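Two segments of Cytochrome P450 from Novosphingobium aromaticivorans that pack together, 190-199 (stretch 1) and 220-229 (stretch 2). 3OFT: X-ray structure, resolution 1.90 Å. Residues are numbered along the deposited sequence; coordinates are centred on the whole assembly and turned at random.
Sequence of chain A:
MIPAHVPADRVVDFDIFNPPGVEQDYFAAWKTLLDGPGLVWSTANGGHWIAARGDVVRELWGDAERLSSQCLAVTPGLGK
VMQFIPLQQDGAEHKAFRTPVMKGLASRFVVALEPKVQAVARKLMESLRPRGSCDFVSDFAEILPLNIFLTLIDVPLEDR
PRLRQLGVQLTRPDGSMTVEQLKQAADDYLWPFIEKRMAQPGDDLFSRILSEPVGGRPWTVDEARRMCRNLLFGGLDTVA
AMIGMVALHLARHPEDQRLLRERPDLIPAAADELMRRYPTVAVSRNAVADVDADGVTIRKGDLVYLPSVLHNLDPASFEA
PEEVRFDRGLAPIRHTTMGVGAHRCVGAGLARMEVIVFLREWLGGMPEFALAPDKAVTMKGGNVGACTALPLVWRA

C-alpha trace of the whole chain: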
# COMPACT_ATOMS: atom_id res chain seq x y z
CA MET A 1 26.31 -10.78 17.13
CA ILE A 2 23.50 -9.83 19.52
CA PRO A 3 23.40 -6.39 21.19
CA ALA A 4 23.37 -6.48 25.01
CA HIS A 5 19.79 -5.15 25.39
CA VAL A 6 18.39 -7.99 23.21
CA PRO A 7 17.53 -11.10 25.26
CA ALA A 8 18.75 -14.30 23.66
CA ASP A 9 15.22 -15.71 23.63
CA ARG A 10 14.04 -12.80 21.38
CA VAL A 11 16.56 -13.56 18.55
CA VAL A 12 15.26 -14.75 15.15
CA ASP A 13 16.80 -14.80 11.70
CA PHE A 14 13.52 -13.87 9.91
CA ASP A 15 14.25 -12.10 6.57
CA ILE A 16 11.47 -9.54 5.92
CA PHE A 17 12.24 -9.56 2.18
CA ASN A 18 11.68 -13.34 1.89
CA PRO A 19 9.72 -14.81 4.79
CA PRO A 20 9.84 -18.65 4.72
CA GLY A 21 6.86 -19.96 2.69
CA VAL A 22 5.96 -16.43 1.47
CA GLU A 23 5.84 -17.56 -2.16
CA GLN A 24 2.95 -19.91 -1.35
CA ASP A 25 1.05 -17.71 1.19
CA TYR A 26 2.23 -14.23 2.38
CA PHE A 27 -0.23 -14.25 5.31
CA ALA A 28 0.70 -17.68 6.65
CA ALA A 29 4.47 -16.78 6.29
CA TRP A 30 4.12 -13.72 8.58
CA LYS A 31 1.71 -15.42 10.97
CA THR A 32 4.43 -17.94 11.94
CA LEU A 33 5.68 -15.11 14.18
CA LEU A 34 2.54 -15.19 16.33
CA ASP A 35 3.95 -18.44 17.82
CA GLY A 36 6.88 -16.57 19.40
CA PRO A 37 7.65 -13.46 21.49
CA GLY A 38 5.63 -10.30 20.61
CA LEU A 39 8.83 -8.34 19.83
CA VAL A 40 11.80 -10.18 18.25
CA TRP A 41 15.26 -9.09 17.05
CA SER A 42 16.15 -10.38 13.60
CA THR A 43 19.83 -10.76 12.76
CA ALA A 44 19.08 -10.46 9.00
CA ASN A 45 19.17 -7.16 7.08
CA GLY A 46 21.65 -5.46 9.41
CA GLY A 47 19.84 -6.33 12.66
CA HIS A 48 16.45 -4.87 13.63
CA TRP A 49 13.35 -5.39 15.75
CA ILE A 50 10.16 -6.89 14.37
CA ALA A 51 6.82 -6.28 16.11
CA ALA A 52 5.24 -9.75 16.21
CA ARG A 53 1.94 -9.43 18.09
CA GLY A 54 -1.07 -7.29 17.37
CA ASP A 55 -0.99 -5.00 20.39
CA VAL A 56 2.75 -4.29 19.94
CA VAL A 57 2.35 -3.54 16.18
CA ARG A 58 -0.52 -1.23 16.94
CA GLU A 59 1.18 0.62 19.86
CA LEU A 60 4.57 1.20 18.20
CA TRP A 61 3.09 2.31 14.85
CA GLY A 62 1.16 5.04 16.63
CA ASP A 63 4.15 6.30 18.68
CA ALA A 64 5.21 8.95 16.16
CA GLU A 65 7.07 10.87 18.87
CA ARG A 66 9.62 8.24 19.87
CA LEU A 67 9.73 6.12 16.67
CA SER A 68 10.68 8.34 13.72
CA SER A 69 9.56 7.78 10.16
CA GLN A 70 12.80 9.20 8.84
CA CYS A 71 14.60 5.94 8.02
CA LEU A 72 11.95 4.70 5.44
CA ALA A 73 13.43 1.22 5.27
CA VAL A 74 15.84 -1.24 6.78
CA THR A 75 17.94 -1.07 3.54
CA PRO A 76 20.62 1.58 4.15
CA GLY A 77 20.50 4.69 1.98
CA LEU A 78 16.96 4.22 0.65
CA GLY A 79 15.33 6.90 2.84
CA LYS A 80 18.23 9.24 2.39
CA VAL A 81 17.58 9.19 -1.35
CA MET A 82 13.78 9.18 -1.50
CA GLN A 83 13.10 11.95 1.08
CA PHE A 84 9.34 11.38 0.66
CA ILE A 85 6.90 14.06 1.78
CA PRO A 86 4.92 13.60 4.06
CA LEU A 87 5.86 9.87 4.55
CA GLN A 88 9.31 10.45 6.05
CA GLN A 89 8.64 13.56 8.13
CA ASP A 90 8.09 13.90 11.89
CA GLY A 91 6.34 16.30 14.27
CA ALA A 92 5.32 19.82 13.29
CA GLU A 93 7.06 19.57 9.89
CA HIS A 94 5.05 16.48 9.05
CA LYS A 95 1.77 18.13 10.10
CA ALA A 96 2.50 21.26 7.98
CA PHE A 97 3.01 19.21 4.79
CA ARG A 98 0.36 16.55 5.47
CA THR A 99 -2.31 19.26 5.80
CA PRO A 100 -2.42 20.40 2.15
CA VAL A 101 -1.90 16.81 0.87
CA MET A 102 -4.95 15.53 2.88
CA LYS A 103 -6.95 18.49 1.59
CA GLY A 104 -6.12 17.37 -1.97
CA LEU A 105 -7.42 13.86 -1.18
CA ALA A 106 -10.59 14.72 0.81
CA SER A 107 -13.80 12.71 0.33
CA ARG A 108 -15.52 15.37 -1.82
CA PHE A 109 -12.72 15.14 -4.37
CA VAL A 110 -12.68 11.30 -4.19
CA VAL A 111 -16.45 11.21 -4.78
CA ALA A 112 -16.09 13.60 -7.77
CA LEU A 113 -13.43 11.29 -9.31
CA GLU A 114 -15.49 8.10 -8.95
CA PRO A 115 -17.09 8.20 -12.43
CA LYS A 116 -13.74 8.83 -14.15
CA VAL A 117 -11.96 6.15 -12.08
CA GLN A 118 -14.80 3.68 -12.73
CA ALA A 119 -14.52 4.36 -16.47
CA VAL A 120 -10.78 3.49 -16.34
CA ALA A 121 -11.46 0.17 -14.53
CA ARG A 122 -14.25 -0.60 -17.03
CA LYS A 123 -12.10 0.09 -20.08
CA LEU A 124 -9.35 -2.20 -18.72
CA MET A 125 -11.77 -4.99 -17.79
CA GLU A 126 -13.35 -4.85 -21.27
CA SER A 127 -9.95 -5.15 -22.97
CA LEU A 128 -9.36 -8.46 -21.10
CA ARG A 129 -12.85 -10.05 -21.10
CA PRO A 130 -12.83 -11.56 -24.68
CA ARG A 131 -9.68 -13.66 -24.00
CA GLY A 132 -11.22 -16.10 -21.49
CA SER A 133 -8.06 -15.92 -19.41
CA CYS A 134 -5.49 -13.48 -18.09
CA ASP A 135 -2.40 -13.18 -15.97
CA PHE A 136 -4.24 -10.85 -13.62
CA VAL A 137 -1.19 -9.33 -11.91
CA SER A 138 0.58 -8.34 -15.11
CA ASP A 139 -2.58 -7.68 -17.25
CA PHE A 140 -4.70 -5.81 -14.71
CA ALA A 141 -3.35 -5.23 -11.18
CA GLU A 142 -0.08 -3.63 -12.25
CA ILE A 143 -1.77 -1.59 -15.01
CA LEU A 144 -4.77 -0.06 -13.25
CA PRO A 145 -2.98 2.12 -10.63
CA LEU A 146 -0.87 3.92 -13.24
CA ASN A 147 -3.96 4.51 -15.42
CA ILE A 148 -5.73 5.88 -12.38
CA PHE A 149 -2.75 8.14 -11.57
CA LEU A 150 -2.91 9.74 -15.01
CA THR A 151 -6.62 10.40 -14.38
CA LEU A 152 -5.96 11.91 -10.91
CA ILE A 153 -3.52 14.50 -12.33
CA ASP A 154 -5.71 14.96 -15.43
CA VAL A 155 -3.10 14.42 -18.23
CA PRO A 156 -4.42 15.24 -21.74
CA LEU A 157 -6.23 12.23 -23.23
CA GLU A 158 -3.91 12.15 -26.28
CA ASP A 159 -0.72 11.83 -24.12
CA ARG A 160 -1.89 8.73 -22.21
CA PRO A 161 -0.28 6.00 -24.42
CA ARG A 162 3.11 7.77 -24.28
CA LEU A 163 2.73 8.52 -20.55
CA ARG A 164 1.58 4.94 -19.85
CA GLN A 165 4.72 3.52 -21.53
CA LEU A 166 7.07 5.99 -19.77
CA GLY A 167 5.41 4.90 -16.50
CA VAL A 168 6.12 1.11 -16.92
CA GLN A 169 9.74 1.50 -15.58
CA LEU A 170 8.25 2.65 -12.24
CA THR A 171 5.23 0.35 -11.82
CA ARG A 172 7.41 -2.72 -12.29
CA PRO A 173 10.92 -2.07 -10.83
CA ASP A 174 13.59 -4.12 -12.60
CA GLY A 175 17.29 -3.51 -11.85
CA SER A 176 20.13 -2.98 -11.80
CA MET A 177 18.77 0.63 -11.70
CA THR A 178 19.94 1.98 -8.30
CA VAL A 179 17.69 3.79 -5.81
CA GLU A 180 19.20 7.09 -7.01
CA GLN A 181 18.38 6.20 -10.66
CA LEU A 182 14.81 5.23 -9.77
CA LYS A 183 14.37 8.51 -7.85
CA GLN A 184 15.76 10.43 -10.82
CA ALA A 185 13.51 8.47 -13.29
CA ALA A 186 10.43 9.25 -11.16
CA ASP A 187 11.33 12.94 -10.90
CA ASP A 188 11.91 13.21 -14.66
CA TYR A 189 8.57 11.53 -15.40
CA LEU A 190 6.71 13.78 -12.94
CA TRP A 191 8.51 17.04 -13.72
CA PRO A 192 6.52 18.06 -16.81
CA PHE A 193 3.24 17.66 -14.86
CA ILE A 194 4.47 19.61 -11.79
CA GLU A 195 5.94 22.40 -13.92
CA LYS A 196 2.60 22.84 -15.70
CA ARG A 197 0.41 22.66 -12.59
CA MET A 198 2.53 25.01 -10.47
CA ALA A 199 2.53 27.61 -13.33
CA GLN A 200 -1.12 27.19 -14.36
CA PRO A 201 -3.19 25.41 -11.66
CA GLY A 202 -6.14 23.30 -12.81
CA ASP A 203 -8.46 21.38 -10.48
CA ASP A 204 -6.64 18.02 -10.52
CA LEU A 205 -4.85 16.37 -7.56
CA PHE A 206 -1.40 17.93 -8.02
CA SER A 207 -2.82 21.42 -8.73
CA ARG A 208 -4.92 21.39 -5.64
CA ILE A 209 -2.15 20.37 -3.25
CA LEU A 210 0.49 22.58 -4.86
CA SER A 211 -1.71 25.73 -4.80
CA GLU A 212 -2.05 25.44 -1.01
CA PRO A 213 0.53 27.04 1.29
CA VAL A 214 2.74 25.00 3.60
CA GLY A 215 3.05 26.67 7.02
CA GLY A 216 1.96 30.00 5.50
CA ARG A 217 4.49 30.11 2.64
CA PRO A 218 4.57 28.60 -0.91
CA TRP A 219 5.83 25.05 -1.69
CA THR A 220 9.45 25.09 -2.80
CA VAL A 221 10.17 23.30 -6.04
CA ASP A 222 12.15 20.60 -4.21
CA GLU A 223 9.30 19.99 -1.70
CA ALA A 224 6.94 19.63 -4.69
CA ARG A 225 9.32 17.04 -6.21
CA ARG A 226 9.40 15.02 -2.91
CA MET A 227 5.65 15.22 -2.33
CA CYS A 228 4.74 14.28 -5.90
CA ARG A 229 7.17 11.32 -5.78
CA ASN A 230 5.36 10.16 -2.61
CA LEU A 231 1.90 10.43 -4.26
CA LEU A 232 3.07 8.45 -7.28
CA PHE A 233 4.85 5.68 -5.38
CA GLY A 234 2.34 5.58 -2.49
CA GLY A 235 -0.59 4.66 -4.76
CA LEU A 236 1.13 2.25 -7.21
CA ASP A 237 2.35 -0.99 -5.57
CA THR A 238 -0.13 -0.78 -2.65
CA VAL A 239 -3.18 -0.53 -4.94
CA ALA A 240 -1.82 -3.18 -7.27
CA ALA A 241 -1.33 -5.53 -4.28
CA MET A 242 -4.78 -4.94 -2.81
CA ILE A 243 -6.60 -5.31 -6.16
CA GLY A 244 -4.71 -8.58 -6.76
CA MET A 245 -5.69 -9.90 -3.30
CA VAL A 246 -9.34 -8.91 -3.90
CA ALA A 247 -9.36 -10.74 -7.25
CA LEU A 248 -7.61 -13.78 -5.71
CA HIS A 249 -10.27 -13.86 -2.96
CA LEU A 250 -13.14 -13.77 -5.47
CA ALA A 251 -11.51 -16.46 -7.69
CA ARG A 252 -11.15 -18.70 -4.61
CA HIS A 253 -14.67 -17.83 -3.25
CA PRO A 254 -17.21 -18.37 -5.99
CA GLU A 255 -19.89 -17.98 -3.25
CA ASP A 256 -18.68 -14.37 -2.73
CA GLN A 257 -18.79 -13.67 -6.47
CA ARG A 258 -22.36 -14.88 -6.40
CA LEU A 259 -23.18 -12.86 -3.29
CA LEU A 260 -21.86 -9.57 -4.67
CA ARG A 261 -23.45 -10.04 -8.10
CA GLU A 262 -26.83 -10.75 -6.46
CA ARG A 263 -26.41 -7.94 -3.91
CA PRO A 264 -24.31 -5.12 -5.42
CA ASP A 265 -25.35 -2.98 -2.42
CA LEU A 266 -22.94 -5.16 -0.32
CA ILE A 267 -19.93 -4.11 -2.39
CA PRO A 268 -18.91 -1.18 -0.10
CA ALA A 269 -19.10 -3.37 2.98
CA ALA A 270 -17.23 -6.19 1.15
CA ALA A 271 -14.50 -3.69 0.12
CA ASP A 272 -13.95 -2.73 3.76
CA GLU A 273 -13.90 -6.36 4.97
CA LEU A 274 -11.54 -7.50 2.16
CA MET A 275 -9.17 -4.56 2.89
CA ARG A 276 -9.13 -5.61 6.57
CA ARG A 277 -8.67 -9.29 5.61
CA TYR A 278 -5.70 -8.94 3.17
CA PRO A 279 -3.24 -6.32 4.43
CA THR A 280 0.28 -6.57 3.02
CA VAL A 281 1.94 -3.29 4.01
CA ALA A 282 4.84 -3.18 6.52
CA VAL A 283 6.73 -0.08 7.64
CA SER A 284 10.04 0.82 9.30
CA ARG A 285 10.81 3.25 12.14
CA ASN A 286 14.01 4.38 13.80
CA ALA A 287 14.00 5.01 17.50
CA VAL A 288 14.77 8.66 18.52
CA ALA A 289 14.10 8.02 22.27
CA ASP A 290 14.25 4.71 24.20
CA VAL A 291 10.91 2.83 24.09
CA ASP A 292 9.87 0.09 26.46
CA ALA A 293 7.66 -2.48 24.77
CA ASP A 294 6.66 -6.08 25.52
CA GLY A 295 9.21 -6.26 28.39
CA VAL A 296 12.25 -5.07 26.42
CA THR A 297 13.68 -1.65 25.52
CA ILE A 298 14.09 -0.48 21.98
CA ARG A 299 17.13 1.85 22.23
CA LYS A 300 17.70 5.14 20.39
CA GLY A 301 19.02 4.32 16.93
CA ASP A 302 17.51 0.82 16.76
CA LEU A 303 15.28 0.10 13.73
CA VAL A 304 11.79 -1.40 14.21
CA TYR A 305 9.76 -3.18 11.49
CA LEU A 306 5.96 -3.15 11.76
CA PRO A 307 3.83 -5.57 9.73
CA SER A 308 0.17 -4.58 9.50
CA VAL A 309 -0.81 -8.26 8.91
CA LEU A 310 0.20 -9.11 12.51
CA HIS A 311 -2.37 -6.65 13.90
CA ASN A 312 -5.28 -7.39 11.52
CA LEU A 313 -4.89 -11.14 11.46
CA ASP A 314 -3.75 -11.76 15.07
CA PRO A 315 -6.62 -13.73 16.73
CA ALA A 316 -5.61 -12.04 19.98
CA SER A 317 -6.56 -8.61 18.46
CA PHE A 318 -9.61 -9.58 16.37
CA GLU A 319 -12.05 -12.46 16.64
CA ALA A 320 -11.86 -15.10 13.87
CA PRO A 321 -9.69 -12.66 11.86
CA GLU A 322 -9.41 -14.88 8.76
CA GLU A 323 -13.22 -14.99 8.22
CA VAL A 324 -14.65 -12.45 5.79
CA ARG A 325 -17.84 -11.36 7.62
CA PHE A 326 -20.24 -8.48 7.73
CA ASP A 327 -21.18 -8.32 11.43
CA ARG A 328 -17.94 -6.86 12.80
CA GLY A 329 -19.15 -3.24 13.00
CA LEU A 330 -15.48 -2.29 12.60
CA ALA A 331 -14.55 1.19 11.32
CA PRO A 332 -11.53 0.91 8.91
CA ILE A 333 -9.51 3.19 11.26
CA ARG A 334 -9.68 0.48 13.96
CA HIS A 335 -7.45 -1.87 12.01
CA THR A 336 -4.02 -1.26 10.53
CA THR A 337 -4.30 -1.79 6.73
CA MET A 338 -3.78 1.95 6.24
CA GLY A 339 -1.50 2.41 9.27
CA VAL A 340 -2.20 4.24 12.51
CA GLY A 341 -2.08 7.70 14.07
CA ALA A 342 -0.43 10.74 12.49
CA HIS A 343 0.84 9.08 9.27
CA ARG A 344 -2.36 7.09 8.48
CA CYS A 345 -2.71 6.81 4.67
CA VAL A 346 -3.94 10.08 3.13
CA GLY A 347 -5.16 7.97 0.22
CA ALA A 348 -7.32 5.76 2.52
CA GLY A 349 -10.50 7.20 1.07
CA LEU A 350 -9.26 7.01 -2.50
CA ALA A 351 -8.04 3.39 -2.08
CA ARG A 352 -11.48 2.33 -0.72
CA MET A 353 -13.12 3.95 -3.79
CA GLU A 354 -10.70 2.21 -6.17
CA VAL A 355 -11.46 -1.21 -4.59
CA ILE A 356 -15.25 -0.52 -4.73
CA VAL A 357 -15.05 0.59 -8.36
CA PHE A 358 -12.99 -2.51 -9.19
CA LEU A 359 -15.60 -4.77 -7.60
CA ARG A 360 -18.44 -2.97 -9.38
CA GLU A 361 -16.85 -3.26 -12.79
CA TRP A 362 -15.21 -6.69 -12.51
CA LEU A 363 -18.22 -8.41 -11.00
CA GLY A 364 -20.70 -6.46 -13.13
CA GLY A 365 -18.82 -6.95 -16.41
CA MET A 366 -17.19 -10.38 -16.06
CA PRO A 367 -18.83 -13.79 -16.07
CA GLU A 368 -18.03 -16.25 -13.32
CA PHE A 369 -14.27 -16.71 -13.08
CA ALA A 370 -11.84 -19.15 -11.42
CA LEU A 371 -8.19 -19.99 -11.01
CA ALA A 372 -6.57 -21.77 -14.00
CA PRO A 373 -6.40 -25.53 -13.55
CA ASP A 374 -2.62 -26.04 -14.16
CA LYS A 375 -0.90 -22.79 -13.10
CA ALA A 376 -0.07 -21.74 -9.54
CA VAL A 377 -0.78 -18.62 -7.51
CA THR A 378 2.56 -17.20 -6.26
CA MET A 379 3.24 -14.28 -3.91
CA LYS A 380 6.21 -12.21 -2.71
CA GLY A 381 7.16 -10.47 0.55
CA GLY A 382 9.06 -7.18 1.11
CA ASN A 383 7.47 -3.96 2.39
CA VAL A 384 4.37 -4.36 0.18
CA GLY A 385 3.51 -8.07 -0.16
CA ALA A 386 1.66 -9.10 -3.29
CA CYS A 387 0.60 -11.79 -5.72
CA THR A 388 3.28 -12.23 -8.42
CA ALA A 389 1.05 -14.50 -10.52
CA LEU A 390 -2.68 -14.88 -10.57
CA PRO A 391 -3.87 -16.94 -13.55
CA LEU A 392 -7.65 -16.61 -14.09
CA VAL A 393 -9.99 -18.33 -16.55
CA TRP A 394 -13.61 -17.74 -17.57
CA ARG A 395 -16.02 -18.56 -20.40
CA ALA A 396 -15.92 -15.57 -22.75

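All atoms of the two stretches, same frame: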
# COMPACT_ATOMS: atom_id res chain seq x y z
N LEU A 190 7.64 12.88 -13.60
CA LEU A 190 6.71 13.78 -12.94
C LEU A 190 6.96 15.25 -13.30
O LEU A 190 6.03 16.05 -13.26
CB LEU A 190 6.80 13.61 -11.40
CG LEU A 190 6.28 12.24 -10.90
CD1 LEU A 190 6.55 12.08 -9.41
CD2 LEU A 190 4.76 11.99 -11.23
N TRP A 191 8.22 15.61 -13.55
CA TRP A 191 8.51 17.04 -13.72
C TRP A 191 7.62 17.80 -14.72
O TRP A 191 7.16 18.89 -14.42
CB TRP A 191 10.02 17.36 -13.95
CG TRP A 191 10.15 18.88 -14.04
CD1 TRP A 191 10.44 19.62 -15.18
CD2 TRP A 191 9.88 19.83 -13.00
NE1 TRP A 191 10.39 20.97 -14.88
CE2 TRP A 191 10.06 21.12 -13.55
CE3 TRP A 191 9.53 19.71 -11.65
CZ2 TRP A 191 9.89 22.27 -12.80
CZ3 TRP A 191 9.37 20.85 -10.90
CH2 TRP A 191 9.54 22.12 -11.48
N PRO A 192 7.35 17.22 -15.91
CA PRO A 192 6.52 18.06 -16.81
C PRO A 192 5.13 18.38 -16.22
O PRO A 192 4.60 19.49 -16.43
CB PRO A 192 6.42 17.23 -18.09
CG PRO A 192 7.58 16.29 -18.06
CD PRO A 192 7.87 16.01 -16.59
N PHE A 193 4.54 17.43 -15.49
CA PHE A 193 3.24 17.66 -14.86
C PHE A 193 3.27 18.75 -13.79
O PHE A 193 2.36 19.58 -13.72
CB PHE A 193 2.68 16.38 -14.16
CG PHE A 193 2.82 15.11 -14.97
CD1 PHE A 193 2.53 15.07 -16.34
CD2 PHE A 193 3.23 13.93 -14.33
CE1 PHE A 193 2.66 13.87 -17.06
CE2 PHE A 193 3.31 12.70 -15.04
CZ PHE A 193 3.05 12.69 -16.41
N ILE A 194 4.27 18.66 -12.90
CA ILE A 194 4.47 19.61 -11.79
C ILE A 194 4.70 21.01 -12.34
O ILE A 194 4.09 21.97 -11.88
CB ILE A 194 5.69 19.18 -10.90
CG1 ILE A 194 5.45 17.78 -10.32
CG2 ILE A 194 5.98 20.22 -9.79
CD1 ILE A 194 6.69 17.10 -9.64
N GLU A 195 5.59 21.11 -13.33
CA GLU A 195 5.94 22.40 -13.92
C GLU A 195 4.67 23.08 -14.41
O GLU A 195 4.43 24.24 -14.10
CB GLU A 195 6.93 22.19 -15.06
CG GLU A 195 7.33 23.46 -15.79
CD GLU A 195 7.29 23.23 -17.28
OE1 GLU A 195 6.17 23.24 -17.86
OE2 GLU A 195 8.38 23.02 -17.87
N LYS A 196 3.84 22.32 -15.12
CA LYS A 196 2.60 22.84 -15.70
C LYS A 196 1.60 23.26 -14.63
O LYS A 196 1.01 24.33 -14.74
CB LYS A 196 1.97 21.82 -16.67
CG LYS A 196 0.74 22.33 -17.44
CD LYS A 196 0.17 21.27 -18.39
CE LYS A 196 1.18 20.89 -19.49
NZ LYS A 196 0.61 19.85 -20.42
N ARG A 197 1.42 22.42 -13.61
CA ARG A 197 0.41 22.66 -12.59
C ARG A 197 0.79 23.71 -11.55
O ARG A 197 -0.09 24.34 -10.96
CB ARG A 197 -0.06 21.33 -11.97
CG ARG A 197 -1.21 20.68 -12.76
CD ARG A 197 -1.24 19.12 -12.76
NE ARG A 197 -0.35 18.77 -13.84
CZ ARG A 197 -0.63 18.22 -15.02
NH1 ARG A 197 -1.82 17.76 -15.36
NH2 ARG A 197 0.36 18.10 -15.86
N MET A 198 2.09 23.93 -11.34
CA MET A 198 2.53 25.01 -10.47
C MET A 198 2.41 26.38 -11.18
O MET A 198 2.07 27.39 -10.55
CB MET A 198 3.96 24.80 -9.95
CG MET A 198 4.14 23.63 -8.98
SD MET A 198 5.81 23.56 -8.26
CE MET A 198 6.79 24.44 -9.50
N ALA A 199 2.65 26.40 -12.48
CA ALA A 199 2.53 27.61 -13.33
C ALA A 199 1.09 28.01 -13.61
O ALA A 199 0.71 29.18 -13.49
CB ALA A 199 3.26 27.40 -14.65
N THR A 220 8.26 24.95 -1.98
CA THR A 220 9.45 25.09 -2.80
C THR A 220 9.37 24.06 -3.92
O THR A 220 8.62 23.07 -3.82
CB THR A 220 10.75 24.93 -2.00
OG1 THR A 220 10.89 23.55 -1.58
CG2 THR A 220 10.76 25.90 -0.79
N VAL A 221 10.16 24.25 -4.95
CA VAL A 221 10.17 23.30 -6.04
C VAL A 221 10.66 21.94 -5.53
O VAL A 221 10.14 20.90 -5.94
CB VAL A 221 11.09 23.76 -7.18
CG1 VAL A 221 11.08 22.68 -8.26
CG2 VAL A 221 10.55 25.07 -7.79
N ASP A 222 11.67 21.92 -4.68
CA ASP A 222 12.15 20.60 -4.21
C ASP A 222 11.10 19.86 -3.35
O ASP A 222 11.03 18.64 -3.41
CB ASP A 222 13.48 20.67 -3.48
CG ASP A 222 14.10 19.26 -3.30
OD1 ASP A 222 14.33 18.56 -4.33
OD2 ASP A 222 14.37 18.88 -2.15
N GLU A 223 10.35 20.60 -2.53
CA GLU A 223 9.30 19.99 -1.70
C GLU A 223 8.23 19.41 -2.61
O GLU A 223 7.77 18.32 -2.37
CB GLU A 223 8.69 20.97 -0.72
CG GLU A 223 9.63 21.42 0.40
CD GLU A 223 9.23 22.76 1.02
OE1 GLU A 223 8.27 23.41 0.54
OE2 GLU A 223 9.95 23.19 1.94
N ALA A 224 7.88 20.13 -3.69
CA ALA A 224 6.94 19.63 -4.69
C ALA A 224 7.47 18.33 -5.29
O ALA A 224 6.72 17.40 -5.44
CB ALA A 224 6.69 20.70 -5.83
N ARG A 225 8.77 18.29 -5.66
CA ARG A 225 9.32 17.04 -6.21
C ARG A 225 9.12 15.85 -5.26
O ARG A 225 8.71 14.79 -5.70
CB ARG A 225 10.84 17.12 -6.48
CG ARG A 225 11.31 18.18 -7.52
CD ARG A 225 12.78 17.97 -7.81
NE ARG A 225 13.33 19.04 -8.64
CZ ARG A 225 14.00 20.09 -8.19
NH1 ARG A 225 14.27 20.21 -6.88
NH2 ARG A 225 14.41 21.02 -9.05
N ARG A 226 9.47 16.05 -3.99
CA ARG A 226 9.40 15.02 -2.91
C ARG A 226 7.98 14.59 -2.64
O ARG A 226 7.71 13.40 -2.40
CB ARG A 226 9.99 15.58 -1.59
CG ARG A 226 11.53 15.78 -1.77
CD ARG A 226 12.12 16.70 -0.72
NE ARG A 226 11.99 16.13 0.62
CZ ARG A 226 12.12 16.81 1.75
NH1 ARG A 226 12.38 18.12 1.71
NH2 ARG A 226 11.95 16.19 2.92
N MET A 227 7.06 15.56 -2.60
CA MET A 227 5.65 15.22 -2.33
C MET A 227 5.01 14.43 -3.49
O MET A 227 4.30 13.42 -3.28
CB MET A 227 4.85 16.49 -2.02
CG MET A 227 3.42 16.27 -1.58
SD MET A 227 2.33 16.13 -3.00
CE MET A 227 2.54 17.75 -3.76
N CYS A 228 5.26 14.92 -4.70
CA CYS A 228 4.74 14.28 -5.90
C CYS A 228 5.27 12.88 -6.10
O CYS A 228 4.48 12.01 -6.50
CB CYS A 228 5.04 15.14 -7.13
SG CYS A 228 3.97 16.63 -7.15
N ARG A 229 6.57 12.66 -5.80
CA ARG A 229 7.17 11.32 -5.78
C ARG A 229 6.45 10.39 -4.78
O ARG A 229 6.23 9.19 -5.08
CB ARG A 229 8.67 11.45 -5.38
CG ARG A 229 9.59 10.26 -5.40
CD ARG A 229 10.96 10.67 -4.73
NE ARG A 229 11.46 11.86 -5.38
CZ ARG A 229 12.21 12.84 -4.86
NH1 ARG A 229 12.65 12.88 -3.60
NH2 ARG A 229 12.53 13.82 -5.65

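No hydrogen bond or salt bridge joins these two stretches; the polar bonds of their side chains stay within each stretch or lie elsewhere in the structure, and the contact itself is almost wholly apolar. The helix axes run at 125° to each other and approach to 10.7 Å; at this separation the backbones do not touch each other, and side chains of the first stretch span the gap, meeting mostly side chains and in places the backbone of the second. I194, L190 and M198, spaced four residues apart, all point toward the second helix. I194 sits at the middle: its CD1 lies 3.6 Å from CB of C228, and its CG2 4.1 Å from CB of A224. The small side chains of A224 and C228, one turn apart, leave room for the branched isoleucine. L190 reaches the backbone as well, CD1 coming 3.6 Å from O of C228, a van der Waals contact. At the other end the flexible thioether of M198 places SD 3.9 Å from CB of A224.

W191 starts out sideways, but its long indole brings CH2 to 3.6 Å from CG1 of V221, which meets the ring obliquely. R225 also ends nearer the first helix; its CZ is 6.0 Å from the centroid of the six-membered ring of W191, at most a weak cation-pi attraction. Its firmer partner is D222, one turn back, in a salt bridge of 3.0 Å from R225 NH1 to D222 OD1.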